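Local coordinates for hypothetical bacterial 6-phosphogluconolactonase (Bacteroides fragilis, PDB 3SCY), which probably hydrolyses 6-phosphogluconolactone to 6-phosphogluconate as a seven-bladed beta-propeller lactonase, although this activity remains putative, at residues T15-T20 with I29-F34; G166-A171 with K181-P186; S276-A281 with H307-I312. All coordinates share one frame; numbering follows the deposited sequence.

Contact 1: residues T15-T20 with I29-F34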
loop_
_atom_site.group_PDB
_atom_site.type_symbol
_atom_site.label_atom_id
_atom_site.label_comp_id
_atom_site.label_asym_id
_atom_site.label_seq_id
_atom_site.Cartn_x
_atom_site.Cartn_y
_atom_site.Cartn_z
ATOM N N THR A 15 -17.171 3.473 -0.646
ATOM C CA THR A 15 -16.798 3.592 -2.050
ATOM C C THR A 15 -15.421 2.986 -2.168
ATOM O O THR A 15 -14.514 3.387 -1.448
ATOM C CB THR A 15 -16.880 5.018 -2.592
ATOM O OG1 THR A 15 -18.226 5.425 -2.416
ATOM C CG2 THR A 15 -16.572 5.074 -4.098
HETATM N N MSE A 16 -15.268 2.023 -3.059
HETATM C CA MSE A 16 -14.011 1.320 -3.242
HETATM C C MSE A 16 -13.387 1.693 -4.590
HETATM O O MSE A 16 -14.062 1.667 -5.620
HETATM C CB MSE A 16 -14.238 -0.193 -3.148
HETATM C CG MSE A 16 -12.946 -0.997 -3.338
HETATM SE SE MSE A 16 -13.209 -2.861 -2.935
HETATM C CE MSE A 16 -14.085 -3.322 -4.336
ATOM N N LEU A 17 -12.099 1.960 -4.568
ATOM C CA LEU A 17 -11.262 2.226 -5.726
ATOM C C LEU A 17 -10.456 0.979 -5.999
ATOM O O LEU A 17 -9.885 0.392 -5.068
ATOM C CB LEU A 17 -10.322 3.399 -5.435
ATOM C CG LEU A 17 -10.983 4.759 -5.146
ATOM C CD1 LEU A 17 -10.003 5.679 -4.373
ATOM C CD2 LEU A 17 -11.274 5.498 -6.461
ATOM N N VAL A 18 -10.380 0.573 -7.272
ATOM C CA VAL A 18 -9.612 -0.600 -7.656
ATOM C C VAL A 18 -8.612 -0.220 -8.731
ATOM O O VAL A 18 -9.019 0.151 -9.837
ATOM C CB VAL A 18 -10.516 -1.750 -8.144
ATOM C CG1 VAL A 18 -9.678 -2.970 -8.552
ATOM C CG2 VAL A 18 -11.545 -2.120 -7.070
ATOM N N GLY A 19 -7.333 -0.345 -8.397
ATOM C CA GLY A 19 -6.235 -0.167 -9.344
ATOM C C GLY A 19 -5.922 -1.517 -9.980
ATOM O O GLY A 19 -6.142 -2.576 -9.377
ATOM N N THR A 20 -5.409 -1.485 -11.209
ATOM C CA THR A 20 -5.105 -2.667 -12.017
ATOM C C THR A 20 -3.876 -2.509 -12.879
ATOM O O THR A 20 -3.323 -1.418 -12.992
ATOM C CB THR A 20 -6.278 -2.891 -13.011
ATOM O OG1 THR A 20 -6.282 -1.843 -14.001
ATOM C CG2 THR A 20 -7.656 -2.998 -12.325
ATOM N N ILE A 29 -8.794 2.261 -13.750
ATOM C CA ILE A 29 -9.337 2.301 -12.374
ATOM C C ILE A 29 -10.813 1.999 -12.418
ATOM O O ILE A 29 -11.533 2.602 -13.213
ATOM C CB ILE A 29 -9.089 3.681 -11.685
ATOM C CG1 ILE A 29 -7.590 3.989 -11.599
ATOM C CG2 ILE A 29 -9.711 3.704 -10.289
ATOM C CD1 ILE A 29 -7.283 5.438 -11.190
ATOM N N TYR A 30 -11.269 1.144 -11.509
ATOM C CA TYR A 30 -12.673 0.793 -11.399
ATOM C C TYR A 30 -13.160 1.199 -10.028
ATOM O O TYR A 30 -12.412 1.096 -9.041
ATOM C CB TYR A 30 -12.875 -0.705 -11.631
ATOM C CG TYR A 30 -12.560 -1.144 -13.042
ATOM C CD1 TYR A 30 -11.263 -1.498 -13.408
ATOM C CD2 TYR A 30 -13.544 -1.150 -14.029
ATOM C CE1 TYR A 30 -10.958 -1.858 -14.718
ATOM C CE2 TYR A 30 -13.247 -1.500 -15.347
ATOM C CZ TYR A 30 -11.955 -1.882 -15.677
ATOM O OH TYR A 30 -11.629 -2.226 -16.962
ATOM N N THR A 31 -14.400 1.689 -9.960
ATOM C CA THR A 31 -14.988 2.085 -8.685
ATOM C C THR A 31 -16.264 1.292 -8.428
ATOM O O THR A 31 -16.982 0.934 -9.370
ATOM C CB THR A 31 -15.241 3.569 -8.602
ATOM O OG1 THR A 31 -16.137 3.941 -9.642
ATOM C CG2 THR A 31 -13.954 4.397 -8.693
ATOM N N PHE A 32 -16.516 1.010 -7.148
ATOM C CA PHE A 32 -17.642 0.184 -6.690
ATOM C C PHE A 32 -18.212 0.699 -5.399
ATOM O O PHE A 32 -17.495 1.297 -4.602
ATOM C CB PHE A 32 -17.171 -1.290 -6.432
ATOM C CG PHE A 32 -16.562 -2.018 -7.609
ATOM C CD1 PHE A 32 -15.226 -1.826 -7.951
ATOM C CD2 PHE A 32 -17.325 -2.879 -8.384
ATOM C CE1 PHE A 32 -14.670 -2.471 -9.053
ATOM C CE2 PHE A 32 -16.781 -3.494 -9.517
ATOM C CZ PHE A 32 -15.445 -3.301 -9.830
ATOM N N ARG A 33 -19.486 0.391 -5.147
ATOM C CA ARG A 33 -20.031 0.569 -3.825
ATOM C C ARG A 33 -19.817 -0.772 -3.116
ATOM O O ARG A 33 -20.030 -1.811 -3.735
ATOM C CB ARG A 33 -21.517 0.955 -3.850
ATOM C CG ARG A 33 -21.936 1.651 -2.550
ATOM C CD ARG A 33 -21.468 3.103 -2.524
ATOM N NE ARG A 33 -22.251 3.866 -3.490
ATOM C CZ ARG A 33 -21.944 5.051 -4.000
ATOM N NH1 ARG A 33 -20.810 5.661 -3.659
ATOM N NH2 ARG A 33 -22.747 5.622 -4.881
ATOM N N PHE A 34 -19.354 -0.773 -1.869
ATOM C CA PHE A 34 -19.179 -2.040 -1.141
ATOM C C PHE A 34 -19.854 -1.922 0.224
ATOM O O PHE A 34 -19.511 -1.022 0.996
ATOM C CB PHE A 34 -17.678 -2.418 -0.995
ATOM C CG PHE A 34 -17.516 -3.735 -0.257
ATOM C CD1 PHE A 34 -17.667 -4.955 -0.925
ATOM C CD2 PHE A 34 -17.276 -3.759 1.114
ATOM C CE1 PHE A 34 -17.568 -6.167 -0.235
ATOM C CE2 PHE A 34 -17.160 -4.976 1.796
ATOM C CZ PHE A 34 -17.320 -6.169 1.120
#
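F32 and V18 meet across two antiparallel strands of a propeller blade, diagonal to each other on the face they share with M16 and Y30. V18 CG2 lies 3.7 Å from F32 CE1, approaching the ring obliquely. F32 CG stands anti to its own carbonyl carbon (chi1 -59°), beside the backbone N. M16, a selenomethionine, bends at its last torsion (chi3 74°), and its CE comes within 4.1 Å of F32 CD1 on a slanting course. Further along, T20 CG2 touches the edge of the Y30 ring at CD1, the two side chains crossing at about a right angle.

On the other face L17 and T31 run side by side in the same direction, with L17 CD2 3.7 Å from T31 CG2. T15 OG1 lies in the plane of the R33 guanidinium, 2.9 Å from NH1; each atom hydrogen-bonds to K84 O, and R33 NH2 to E85 O.

Backbone bonds pair M16 with F32 and V18 with Y30; M16 N to F32 O is nearly straight (178°). Strand 354-360 flanks 13-20 and strand 41-48 flanks 28-35, while F82 of strand 76-83, in the next blade, packs on T15, L17 and T31, and F80 on I29.

Contact 2: residues G166-A171 with K181-P186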
loop_
_atom_site.group_PDB
_atom_site.type_symbol
_atom_site.label_atom_id
_atom_site.label_comp_id
_atom_site.label_asym_id
_atom_site.label_seq_id
_atom_site.Cartn_x
_atom_site.Cartn_y
_atom_site.Cartn_z
ATOM N N GLY A 166 3.787 12.342 12.228
ATOM C CA GLY A 166 3.878 13.313 11.126
ATOM C C GLY A 166 5.264 13.886 10.876
ATOM O O GLY A 166 5.406 14.852 10.120
ATOM N N LYS A 167 6.288 13.303 11.498
ATOM C CA LYS A 167 7.641 13.880 11.470
ATOM C C LYS A 167 8.603 13.258 10.463
ATOM O O LYS A 167 9.584 13.919 10.090
ATOM C CB LYS A 167 8.272 13.774 12.859
ATOM C CG LYS A 167 7.496 14.540 13.929
ATOM C CD LYS A 167 8.107 14.367 15.316
ATOM C CE LYS A 167 7.174 14.882 16.386
ATOM N NZ LYS A 167 7.698 14.607 17.749
ATOM N N TYR A 168 8.376 12.011 10.067
ATOM C CA TYR A 168 9.308 11.301 9.199
ATOM C C TYR A 168 8.638 10.596 8.069
ATOM O O TYR A 168 7.449 10.290 8.127
ATOM C CB TYR A 168 10.093 10.249 10.023
ATOM C CG TYR A 168 10.695 10.847 11.275
ATOM C CD1 TYR A 168 11.812 11.676 11.207
ATOM C CD2 TYR A 168 10.076 10.692 12.513
ATOM C CE1 TYR A 168 12.361 12.244 12.354
ATOM C CE2 TYR A 168 10.595 11.284 13.661
ATOM C CZ TYR A 168 11.741 12.056 13.578
ATOM O OH TYR A 168 12.236 12.670 14.707
ATOM N N LEU A 169 9.425 10.327 7.035
ATOM C CA LEU A 169 9.013 9.489 5.922
ATOM C C LEU A 169 9.956 8.294 5.899
ATOM O O LEU A 169 11.179 8.484 5.899
ATOM C CB LEU A 169 9.010 10.235 4.584
ATOM C CG LEU A 169 8.497 9.394 3.398
ATOM C CD1 LEU A 169 7.557 10.162 2.537
ATOM C CD2 LEU A 169 9.661 8.850 2.571
ATOM N N LEU A 170 9.395 7.076 5.925
ATOM C CA LEU A 170 10.163 5.832 5.867
ATOM C C LEU A 170 9.952 5.190 4.518
ATOM O O LEU A 170 8.805 5.079 4.061
ATOM C CB LEU A 170 9.783 4.895 7.012
ATOM C CG LEU A 170 9.959 5.472 8.426
ATOM C CD1 LEU A 170 9.572 4.458 9.458
ATOM C CD2 LEU A 170 11.420 5.878 8.706
ATOM N N ALA A 171 11.036 4.830 3.831
ATOM C CA ALA A 171 10.940 4.284 2.490
ATOM C C ALA A 171 11.560 2.897 2.426
ATOM O O ALA A 171 12.773 2.744 2.651
ATOM C CB ALA A 171 11.625 5.232 1.515
ATOM N N LYS A 181 15.246 6.633 6.001
ATOM C CA LYS A 181 14.564 7.585 6.868
ATOM C C LYS A 181 14.801 9.033 6.426
ATOM O O LYS A 181 15.949 9.442 6.184
ATOM C CB LYS A 181 15.057 7.394 8.316
ATOM C CG LYS A 181 14.351 8.300 9.328
ATOM C CD LYS A 181 14.943 8.173 10.730
ATOM C CE LYS A 181 14.481 9.313 11.610
ATOM N NZ LYS A 181 15.006 9.160 12.996
ATOM N N PHE A 182 13.710 9.811 6.360
ATOM C CA PHE A 182 13.748 11.225 6.042
ATOM C C PHE A 182 12.972 12.019 7.051
ATOM O O PHE A 182 11.942 11.565 7.568
ATOM C CB PHE A 182 13.167 11.486 4.648
ATOM C CG PHE A 182 13.941 10.824 3.539
ATOM C CD1 PHE A 182 13.671 9.510 3.168
ATOM C CD2 PHE A 182 14.972 11.496 2.896
ATOM C CE1 PHE A 182 14.406 8.891 2.153
ATOM C CE2 PHE A 182 15.718 10.872 1.896
ATOM C CZ PHE A 182 15.436 9.572 1.537
ATOM N N ASN A 183 13.465 13.212 7.326
ATOM C CA ASN A 183 12.764 14.184 8.131
ATOM C C ASN A 183 11.792 14.898 7.217
ATOM O O ASN A 183 12.158 15.261 6.094
ATOM C CB ASN A 183 13.756 15.197 8.739
ATOM C CG ASN A 183 14.797 14.633 9.660
ATOM O OD1 ASN A 183 14.609 13.616 10.318
ATOM N ND2 ASN A 183 15.964 15.257 9.685
ATOM N N ILE A 184 10.562 15.115 7.677
ATOM C CA ILE A 184 9.563 15.851 6.907
ATOM C C ILE A 184 9.501 17.314 7.333
ATOM O O ILE A 184 9.550 17.617 8.535
ATOM C CB ILE A 184 8.184 15.188 7.112
ATOM C CG1 ILE A 184 8.044 13.981 6.154
ATOM C CG2 ILE A 184 7.022 16.193 6.994
ATOM C CD1 ILE A 184 6.758 13.161 6.396
ATOM N N ASN A 185 9.473 18.217 6.335
ATOM C CA ASN A 185 9.230 19.636 6.542
ATOM C C ASN A 185 7.721 19.821 6.358
ATOM O O ASN A 185 7.234 19.787 5.224
ATOM C CB ASN A 185 10.046 20.493 5.585
ATOM C CG ASN A 185 9.620 21.929 5.622
ATOM O OD1 ASN A 185 8.785 22.331 6.433
ATOM N ND2 ASN A 185 10.224 22.760 4.795
ATOM N N PRO A 186 6.938 19.922 7.471
ATOM C CA PRO A 186 5.469 19.968 7.333
ATOM C C PRO A 186 4.953 21.248 6.692
ATOM O O PRO A 186 3.795 21.316 6.276
ATOM C CB PRO A 186 4.993 19.862 8.793
ATOM C CG PRO A 186 6.086 20.525 9.573
ATOM C CD PRO A 186 7.349 20.054 8.885
HETATM O O HOH W 1 14.655 11.437 14.704
#
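Y168-L170 and K181-N183 pair as antiparallel strands, their short axes 4.6 Å apart at closest approach and 155° between directions, in the hairpin that forms the two middle strands of a four-stranded propeller blade. L169 and F182 make the hydrogen-bonded pair, each N donating to the other's O at 2.9 Å. Beyond Y168, I184 N donates to K167 O from above the carbonyl plane, 37° out of it.

The side chains divide between two faces. On one, Y168 and K181 run side by side in the same direction. The lysine chain is extended throughout, which carries CE to 3.6 Å from Y168 CD1 and NZ over the ring face, 4.5 Å from the centroid and 23° off the normal: a cation-pi contact offset toward the rim. K167 CB lies against the opposite face of the ring, and N183 OD1 approaches the ring edge in plane, 3.3 Å from Y168 CE1. The ammonium is also held by T201 O and G243 O, the latter following strand 234-241 of the next blade. L170 CD2 packs on the aliphatic start of the lysine, 3.9 Å from K181 CG.

On the other face L169 CD2 meets F182 CD1, and I184 CD1 tucks against L169 CB. Here L169 and I184 also touch L197 of strand 197-206, while V160 and I162 of strand 157-162 pack on L169 and I184 respectively.

At the outer ends of the cation-pi pair, a single water bridges phenol and ammonium, 2.7 Å from Y168 OH and accepting from K181 NZ at 2.9 Å.

Contact 3: residues S276-A281 with H307-I312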
loop_
_atom_site.group_PDB
_atom_site.type_symbol
_atom_site.label_atom_id
_atom_site.label_comp_id
_atom_site.label_asym_id
_atom_site.label_seq_id
_atom_site.Cartn_x
_atom_site.Cartn_y
_atom_site.Cartn_z
ATOM N N SER A 276 -0.098 -11.289 3.089
ATOM C CA SER A 276 -0.374 -12.153 1.952
ATOM C C SER A 276 0.880 -12.722 1.306
ATOM O O SER A 276 1.960 -12.137 1.416
ATOM C CB SER A 276 -1.225 -11.434 0.908
ATOM O OG SER A 276 -0.514 -10.395 0.235
ATOM N N ASN A 277 0.702 -13.867 0.630
ATOM C CA ASN A 277 1.749 -14.598 -0.061
ATOM C C ASN A 277 1.320 -14.929 -1.441
ATOM O O ASN A 277 0.180 -15.330 -1.647
ATOM C CB ASN A 277 2.029 -15.919 0.670
ATOM C CG ASN A 277 2.618 -15.768 2.045
ATOM O OD1 ASN A 277 3.561 -15.004 2.267
ATOM N ND2 ASN A 277 2.136 -16.596 2.983
ATOM N N ARG A 278 2.234 -14.806 -2.399
ATOM C CA ARG A 278 1.987 -15.166 -3.790
ATOM C C ARG A 278 2.885 -16.319 -4.221
ATOM O O ARG A 278 3.753 -16.754 -3.461
ATOM C CB ARG A 278 2.279 -13.960 -4.690
ATOM C CG ARG A 278 1.395 -12.748 -4.382
ATOM C CD ARG A 278 1.935 -11.479 -5.025
ATOM N NE ARG A 278 3.161 -11.006 -4.383
ATOM C CZ ARG A 278 3.923 -10.025 -4.859
ATOM N NH1 ARG A 278 3.610 -9.427 -5.999
ATOM N NH2 ARG A 278 5.009 -9.640 -4.199
ATOM N N LEU A 279 2.701 -16.767 -5.477
ATOM C CA LEU A 279 3.516 -17.721 -6.251
ATOM C C LEU A 279 3.281 -19.176 -5.834
ATOM O O LEU A 279 3.088 -20.031 -6.703
ATOM C CB LEU A 279 5.021 -17.343 -6.208
ATOM C CG LEU A 279 5.366 -15.858 -6.582
ATOM C CD1 LEU A 279 6.866 -15.637 -6.607
ATOM C CD2 LEU A 279 4.781 -15.461 -7.945
ATOM N N LYS A 280 3.294 -19.458 -4.525
ATOM C CA LYS A 280 3.019 -20.815 -4.008
ATOM C C LYS A 280 2.117 -20.666 -2.810
ATOM O O LYS A 280 2.373 -19.792 -1.978
ATOM C CB LYS A 280 4.298 -21.574 -3.616
ATOM C CG LYS A 280 5.172 -22.032 -4.772
ATOM C CD LYS A 280 6.272 -22.968 -4.272
ATOM N N ALA A 281 1.100 -21.552 -2.685
ATOM C CA ALA A 281 0.156 -21.563 -1.564
ATOM C C ALA A 281 -0.415 -20.159 -1.366
ATOM O O ALA A 281 -0.466 -19.651 -0.246
ATOM C CB ALA A 281 0.844 -22.051 -0.291
ATOM N N HIS A 307 -2.332 -14.861 -6.891
ATOM C CA HIS A 307 -1.560 -13.625 -6.868
ATOM C C HIS A 307 -2.252 -12.511 -6.053
ATOM O O HIS A 307 -2.535 -11.428 -6.584
ATOM C CB HIS A 307 -1.203 -13.159 -8.286
ATOM C CG HIS A 307 0.054 -12.340 -8.343
ATOM N ND1 HIS A 307 1.291 -12.929 -8.547
ATOM C CD2 HIS A 307 0.225 -10.996 -8.192
ATOM C CE1 HIS A 307 2.165 -11.931 -8.557
ATOM N NE2 HIS A 307 1.572 -10.753 -8.334
ATOM N N PRO A 308 -2.408 -12.753 -4.719
ATOM C CA PRO A 308 -2.960 -11.715 -3.815
ATOM C C PRO A 308 -1.916 -10.642 -3.492
ATOM O O PRO A 308 -1.372 -10.583 -2.398
ATOM C CB PRO A 308 -3.332 -12.514 -2.560
ATOM C CG PRO A 308 -2.346 -13.653 -2.533
ATOM C CD PRO A 308 -2.119 -14.012 -3.991
ATOM N N ARG A 309 -1.627 -9.769 -4.456
ATOM C CA ARG A 309 -0.621 -8.713 -4.270
ATOM C C ARG A 309 -1.082 -7.594 -3.281
ATOM O O ARG A 309 -0.260 -6.874 -2.703
ATOM C CB ARG A 309 -0.337 -8.107 -5.656
ATOM C CG ARG A 309 0.507 -6.833 -5.697
ATOM C CD ARG A 309 0.915 -6.520 -7.145
ATOM N NE ARG A 309 1.521 -5.185 -7.235
ATOM C CZ ARG A 309 2.785 -4.942 -7.570
ATOM N NH1 ARG A 309 3.602 -5.945 -7.894
ATOM N NH2 ARG A 309 3.248 -3.693 -7.586
ATOM N N ASN A 310 -2.404 -7.462 -3.108
ATOM C CA ASN A 310 -2.986 -6.415 -2.289
ATOM C C ASN A 310 -4.284 -6.883 -1.681
ATOM O O ASN A 310 -5.003 -7.668 -2.290
ATOM C CB ASN A 310 -3.248 -5.189 -3.193
ATOM C CG ASN A 310 -3.862 -4.016 -2.461
ATOM O OD1 ASN A 310 -5.083 -3.912 -2.314
ATOM N ND2 ASN A 310 -3.023 -3.171 -1.897
ATOM N N PHE A 311 -4.585 -6.408 -0.462
ATOM C CA PHE A 311 -5.866 -6.685 0.137
ATOM C C PHE A 311 -6.196 -5.504 1.050
ATOM O O PHE A 311 -5.398 -4.574 1.182
ATOM C CB PHE A 311 -5.894 -8.058 0.869
ATOM C CG PHE A 311 -5.008 -8.204 2.070
ATOM C CD1 PHE A 311 -3.672 -8.580 1.930
ATOM C CD2 PHE A 311 -5.515 -8.016 3.353
ATOM C CE1 PHE A 311 -2.851 -8.713 3.057
ATOM C CE2 PHE A 311 -4.685 -8.134 4.474
ATOM C CZ PHE A 311 -3.361 -8.486 4.314
ATOM N N ILE A 312 -7.394 -5.520 1.652
ATOM C CA ILE A 312 -7.822 -4.442 2.536
ATOM C C ILE A 312 -8.828 -5.006 3.527
ATOM O O ILE A 312 -9.522 -5.986 3.217
ATOM C CB ILE A 312 -8.414 -3.270 1.708
ATOM C CG1 ILE A 312 -8.575 -1.989 2.559
ATOM C CG2 ILE A 312 -9.732 -3.676 0.990
ATOM C CD1 ILE A 312 -8.787 -0.726 1.696
HETATM O O HOH W 2 0.877 -15.965 -7.443
#
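R278 packs on H307 through a CH-pi contact that joins two neighbouring blades of the seven-bladed propeller. R278 CD sits over the centre of the imidazole, 3.5 Å from its centroid and 14° off the normal. The arginine bends there (chi3 -71°), turning NE aside, and the guanidinium plane stands 69° from the ring plane. R278 NH1 ends 3.4 Å from H307 NE2, with the imidazole nitrogen at the guanidinium edge.

Close packing continues on P308. R278 CG lies 3.8 Å from P308 CD, the two side chains sliding past each other in opposite directions, and P308 CG rests on N277 O. Beyond it, S276 CB touches F311 CE1 at 3.8 Å.

The direct hydrogen bond across the contact runs from S276 OG to P308 O, 2.8 Å long and with the donor nearly in line with the C=O bond. P308 is the centre of an inverse gamma turn, closed by R309 N donating to H307 O. S276 OG has a second partner in D263 N, so the hydroxyl links the turn to strand 261-266. A water accepts from L279 N at 2.8 Å and lies near H307 ND1 at 3.3 Å, extending the polar link beside the CH-pi pair.

Charge is concentrated at the arginine ends. R278 NH1 and R309 NH1 are 4.0 Å apart, a repulsion probably eased by the salt bridge from R278 NH2 to E230; R278 NE also donates to G260 O. R309 NH2 hydrogen-bonds an unidentified ligand, probably from the crystallisation liquor. The chemistry implies an inter-blade junction in which R278 is held by its CH-pi contact and by E230, while R309 NH2 can donate to an oxygen partner; no substrate role is established.

From the N terminus, contact 1 closes first, a short hairpin loop between strands 13-20 and 28-35; strand 354-360 completes the same sheet from the C terminus, so this blade closes the propeller ring. Contact 2 then closes another short hairpin, between strands 168-173 and 178-184, in a blade on the opposite side of the chain's centre, with contact centres 29 Å apart. Contact 3 closes a longer loop of 25 residues and, unlike the hairpins, ties separate blades: the end of strand 272-277 and the turn after it to the segment leading into strand 310-313. The three lie in series, neither nesting nor crossing. Contacts 1 and 3 approach to about 5 Å between nearest atoms without touching.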